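Local coordinates for Non-structural polyprotein (Sindbis virus, PDB 4GUA) that carries a cysteine protease, probably papain-like, that is thought to process the viral replicase polyprotein, joined to a macro domain and a zinc-binding domain, at residues G126-D130 and S140-N144. Residues are numbered along the deposited sequence; the frame is centred on the assembly and turned at random.
Sequences GTQLD and SAQHN
Two side-chain amides, those of Gln-128 and Asn-144, reach across from opposite directions, each bonding to the backbone of the other segment. Gln-128 makes a paired contact with one residue: NE2 donates to the carbonyl O of Ser-140 at 3.2 Å, in the carbonyl plane and on a lone pair, while OE1 takes a weak bond from Ser-140 N, also 3.2 Å away. With CG anti to the backbone N (chi1 -177°) and the chain extended beyond it, the side chain bridges the 7.5 Å between the CA atoms of Gln-128 and Ser-140. Both ends of this buried amide have further partners, Arg-137 NH1 at OE1 and the carbonyl of Lys-62 at NE2, which should fix its rotation.

The return bond is straighter. Asn-144 ND2 donates to Leu-129 O at 2.9 Å, approaching nearly head-on to the carbonyl, and the amide planes of Asn-144 and Gln-128 stand 69° apart.

Two CB atoms make van der Waals contacts with the Gln-128 amide. CB of His-143 lies 3.7 Å from Gln-128 OE1, while the imidazole turns outward, away from the strand; Asn-144 CB sits 3.9 Å from Gln-128 NE2. Ser-140 OG accepts from Gln-142 N in an ST turn, within the type I turn from Ser-140 to His-143 that brings Ser-140 and Asn-144 to the same strand.

The contact thus ties the loop following strand 136-137 back to strand 128-129, the antiparallel partner of that strand, within the peptidase family C9 region. Leu-129 packs against helix 119-122 and Ser-140 touches helix 34-40, while Lys-62, near the end of helix 52-64, bonds through its NZ to Asn-144 O.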
loop_
_atom_site.group_PDB
_atom_site.type_symbol
_atom_site.label_atom_id
_atom_site.label_comp_id
_atom_site.label_asym_id
_atom_site.label_seq_id
_atom_site.Cartn_x
_atom_site.Cartn_y
_atom_site.Cartn_z
ATOM N N GLY A 126 -25.780 16.297 14.836
ATOM C CA GLY A 126 -26.248 14.936 14.662
ATOM C C GLY A 126 -26.803 14.614 13.291
ATOM O O GLY A 126 -27.441 13.570 13.092
ATOM N N THR A 127 -26.504 15.464 12.318
ATOM C CA THR A 127 -27.054 15.282 10.986
ATOM C C THR A 127 -25.935 14.869 10.053
ATOM O O THR A 127 -24.768 15.173 10.298
ATOM C CB THR A 127 -27.712 16.575 10.439
ATOM O OG1 THR A 127 -26.822 17.693 10.598
ATOM C CG2 THR A 127 -29.033 16.844 11.146
ATOM N N GLN A 128 -26.298 14.144 9.002
ATOM C CA GLN A 128 -25.358 13.768 7.959
ATOM C C GLN A 128 -25.145 14.940 7.000
ATOM O O GLN A 128 -26.100 15.514 6.477
ATOM C CB GLN A 128 -25.888 12.553 7.209
ATOM C CG GLN A 128 -24.959 12.018 6.155
ATOM C CD GLN A 128 -25.475 10.729 5.553
ATOM O OE1 GLN A 128 -26.668 10.588 5.322
ATOM N NE2 GLN A 128 -24.583 9.783 5.296
ATOM N N LEU A 129 -23.887 15.286 6.764
ATOM C CA LEU A 129 -23.555 16.393 5.882
ATOM C C LEU A 129 -23.371 15.938 4.441
ATOM O O LEU A 129 -22.728 14.925 4.183
ATOM C CB LEU A 129 -22.264 17.061 6.350
ATOM C CG LEU A 129 -22.394 18.125 7.442
ATOM C CD1 LEU A 129 -23.537 17.809 8.379
ATOM C CD2 LEU A 129 -21.087 18.259 8.206
ATOM N N ASP A 130 -23.971 16.667 3.507
ATOM C CA ASP A 130 -23.641 16.512 2.100
ATOM C C ASP A 130 -22.672 17.646 1.772
ATOM O O ASP A 130 -23.077 18.803 1.719
ATOM C CB ASP A 130 -24.892 16.622 1.228
ATOM C CG ASP A 130 -24.635 16.225 -0.223
ATOM O OD1 ASP A 130 -23.485 16.365 -0.696
ATOM O OD2 ASP A 130 -25.588 15.787 -0.904
ATOM N N SER A 140 -27.759 8.147 7.150
ATOM C CA SER A 140 -28.196 7.087 6.247
ATOM C C SER A 140 -27.005 6.321 5.694
ATOM O O SER A 140 -25.995 6.910 5.320
ATOM C CB SER A 140 -28.989 7.664 5.081
ATOM O OG SER A 140 -29.171 6.680 4.072
ATOM N N ALA A 141 -27.125 5.003 5.639
ATOM C CA ALA A 141 -26.044 4.175 5.126
ATOM C C ALA A 141 -25.914 4.286 3.605
ATOM O O ALA A 141 -24.944 3.806 3.023
ATOM C CB ALA A 141 -26.271 2.723 5.527
ATOM N N GLN A 142 -26.879 4.935 2.964
ATOM C CA GLN A 142 -26.921 4.990 1.505
ATOM C C GLN A 142 -26.282 6.241 0.917
ATOM O O GLN A 142 -26.300 6.434 -0.300
ATOM C CB GLN A 142 -28.367 4.872 1.036
ATOM C CG GLN A 142 -28.974 3.529 1.377
ATOM C CD GLN A 142 -30.443 3.457 1.065
ATOM O OE1 GLN A 142 -30.855 3.597 -0.083
ATOM N NE2 GLN A 142 -31.247 3.222 2.090
ATOM N N HIS A 143 -25.702 7.072 1.779
ATOM C CA HIS A 143 -25.113 8.333 1.359
ATOM C C HIS A 143 -23.707 8.508 1.912
ATOM O O HIS A 143 -23.293 7.770 2.799
ATOM C CB HIS A 143 -26.010 9.479 1.811
ATOM C CG HIS A 143 -27.339 9.492 1.125
ATOM N ND1 HIS A 143 -27.665 10.408 0.149
ATOM C CD2 HIS A 143 -28.416 8.683 1.256
ATOM C CE1 HIS A 143 -28.889 10.170 -0.283
ATOM N NE2 HIS A 143 -29.367 9.125 0.370
ATOM N N ASN A 144 -22.976 9.489 1.383
ATOM C CA ASN A 144 -21.561 9.648 1.705
ATOM C C ASN A 144 -20.835 8.303 1.579
ATOM O O ASN A 144 -20.133 7.871 2.496
ATOM C CB ASN A 144 -21.387 10.240 3.100
ATOM C CG ASN A 144 -21.616 11.740 3.127
ATOM O OD1 ASN A 144 -21.915 12.349 2.103
ATOM N ND2 ASN A 144 -21.482 12.344 4.310
#